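Local coordinates for regulatory protein SdiA (PDB 4LFU), which acts as a LuxR-type quorum-sensing receptor and transcription factor that responds to acyl-homoserine lactone autoinducers and activates transcription of the ftsQAZ cell-division genes, at the interface of chains A and B. Sequence-based numbering; all coordinates share one arbitrary frame. Chains: chain A/B, Regulatory protein SdiA.

The interface of chains A and B. Residues chain A 124-125, 128, 235-236; chain B 124-125, 128, 235-236.
A:Met124 and B:Met124 meet methyl to methyl where the two copies of this LuxR-type receptor pair, their CE atoms 3.6 Å apart across the two-fold axis. The patch has two parts: in the autoinducer-binding domain, the end of strand 117-124 and the following loop meet their counterparts; in the luxR-type DNA-binding domain, the last helix, 227-237, meets its copy. That helix follows helix 208-222, which overlaps the predicted helix-turn-helix motif. Symmetry gives every contact a twin with the chains exchanged, but brings a residue against its own copy only near the axis. Such pairing in the deposited assembly fits the dimers typical of LuxR regulators, although the coordinates alone do not prove the state in solution.

A:Arg128 can be followed outward. A:Arg128 CB lies 4.0 Å from the terminal nitrogen NH2 of B:Arg128. A:Arg128 CG comes nearer, 3.7 Å from B:Arg128 NE. A bend at chi2 (76°) turns the chain beyond CG, and CD leads on to NE, which meets B:Arg128 CG. At the tip, CG of B:Arg128 and SD of B:Met124 together cover one face of the A:Arg128 guanidinium, and the twin does the same. The sulfur is nearest NH1, with A:Arg128 NH1 3.6 Å from B:Met124 SD, while NH2 reaches towards CB and CG of B:Arg128. The guanidinium planes are turned 79° from each other, nearly perpendicular rather than stacked. A:Arg128 NE and B:Arg128 NE are 4.6 Å apart, a proximity of like charges that probably carries some electrostatic cost.

The methionine chains cross each other, and the partner arginines, at about a right angle. In A:Met124 the chain is extended through CG and SD, then bends at chi3 (71°), which brings CE up to the two-fold axis, beside its twin and 3.4 Å from the backbone carbonyl O of B:Leu125. The leucine thus contributes mainly its backbone here.

Beside the arginines, the small alanine side chains of helices 227-237 allow the two backbones to approach, leaving A:Ala235 O in van der Waals contact 3.8 Å from B:Ala236 CA.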
loop_
_atom_site.group_PDB
_atom_site.type_symbol
_atom_site.label_atom_id
_atom_site.label_comp_id
_atom_site.label_asym_id
_atom_site.label_seq_id
_atom_site.Cartn_x
_atom_site.Cartn_y
_atom_site.Cartn_z
ATOM N N MET A 124 -0.215 5.385 -0.626
ATOM C CA MET A 124 -1.126 4.316 -0.996
ATOM C C MET A 124 -1.880 3.849 0.227
ATOM O O MET A 124 -1.276 3.492 1.224
ATOM C CB MET A 124 -0.398 3.120 -1.593
ATOM C CG MET A 124 -1.372 1.959 -1.813
ATOM S SD MET A 124 -0.708 0.739 -2.926
ATOM C CE MET A 124 0.578 -0.020 -1.925
ATOM N N LEU A 125 -3.205 3.825 0.127
ATOM C CA LEU A 125 -4.068 3.392 1.243
ATOM C C LEU A 125 -4.244 1.855 1.354
ATOM O O LEU A 125 -3.945 1.123 0.395
ATOM C CB LEU A 125 -5.414 4.123 1.166
ATOM C CG LEU A 125 -5.250 5.646 1.132
ATOM C CD1 LEU A 125 -6.504 6.307 0.589
ATOM C CD2 LEU A 125 -4.869 6.193 2.501
ATOM N N ARG A 128 -5.713 0.249 -1.533
ATOM C CA ARG A 128 -4.916 0.450 -2.765
ATOM C C ARG A 128 -5.301 1.722 -3.544
ATOM O O ARG A 128 -4.841 1.940 -4.664
ATOM C CB ARG A 128 -4.971 -0.776 -3.670
ATOM C CG ARG A 128 -4.164 -1.947 -3.197
ATOM C CD ARG A 128 -4.840 -2.685 -2.056
ATOM N NE ARG A 128 -4.365 -4.062 -1.990
ATOM C CZ ARG A 128 -4.058 -4.685 -0.866
ATOM N NH1 ARG A 128 -4.234 -4.068 0.297
ATOM N NH2 ARG A 128 -3.614 -5.933 -0.909
ATOM N N ALA A 235 -9.172 -8.950 -5.542
ATOM C CA ALA A 235 -7.723 -8.968 -5.588
ATOM C C ALA A 235 -7.151 -7.533 -5.550
ATOM O O ALA A 235 -6.210 -7.263 -4.783
ATOM C CB ALA A 235 -7.266 -9.690 -6.800
ATOM N N ALA A 236 -7.749 -6.607 -6.325
ATOM C CA ALA A 236 -7.215 -5.231 -6.428
ATOM C C ALA A 236 -7.317 -4.421 -5.139
ATOM O O ALA A 236 -6.403 -3.653 -4.804
ATOM C CB ALA A 236 -7.868 -4.491 -7.559
ATOM N N MET B 124 2.970 -1.846 4.148
ATOM C CA MET B 124 2.594 -2.431 2.872
ATOM C C MET B 124 3.446 -1.838 1.775
ATOM O O MET B 124 3.505 -0.629 1.624
ATOM C CB MET B 124 1.133 -2.176 2.532
ATOM C CG MET B 124 0.824 -2.663 1.113
ATOM S SD MET B 124 -0.926 -2.838 0.838
ATOM C CE MET B 124 -1.469 -1.124 0.786
ATOM N N LEU B 125 4.078 -2.704 0.989
ATOM C CA LEU B 125 4.945 -2.266 -0.123
ATOM C C LEU B 125 4.183 -1.934 -1.432
ATOM O O LEU B 125 3.012 -2.321 -1.588
ATOM C CB LEU B 125 6.054 -3.301 -0.348
ATOM C CG LEU B 125 6.860 -3.578 0.926
ATOM C CD1 LEU B 125 7.601 -4.898 0.813
ATOM C CD2 LEU B 125 7.802 -2.426 1.248
ATOM N N ARG B 128 2.279 -4.659 -2.855
ATOM C CA ARG B 128 1.240 -5.171 -1.933
ATOM C C ARG B 128 1.743 -6.291 -1.003
ATOM O O ARG B 128 0.960 -6.924 -0.296
ATOM C CB ARG B 128 -0.006 -5.616 -2.692
ATOM C CG ARG B 128 -0.856 -4.500 -3.220
ATOM C CD ARG B 128 -0.258 -3.861 -4.459
ATOM N NE ARG B 128 -1.296 -3.210 -5.247
ATOM C CZ ARG B 128 -1.164 -2.020 -5.808
ATOM N NH1 ARG B 128 -0.005 -1.377 -5.716
ATOM N NH2 ARG B 128 -2.174 -1.501 -6.489
ATOM N N ALA B 235 -3.786 -7.692 -11.021
ATOM C CA ALA B 235 -4.597 -6.854 -10.158
ATOM C C ALA B 235 -4.018 -6.812 -8.726
ATOM O O ALA B 235 -3.900 -5.721 -8.139
ATOM C CB ALA B 235 -5.997 -7.343 -10.151
ATOM N N ALA B 236 -3.607 -7.977 -8.189
ATOM C CA ALA B 236 -3.128 -8.052 -6.792
ATOM C C ALA B 236 -1.818 -7.311 -6.537
ATOM O O ALA B 236 -1.645 -6.683 -5.482
ATOM C CB ALA B 236 -3.010 -9.480 -6.345
#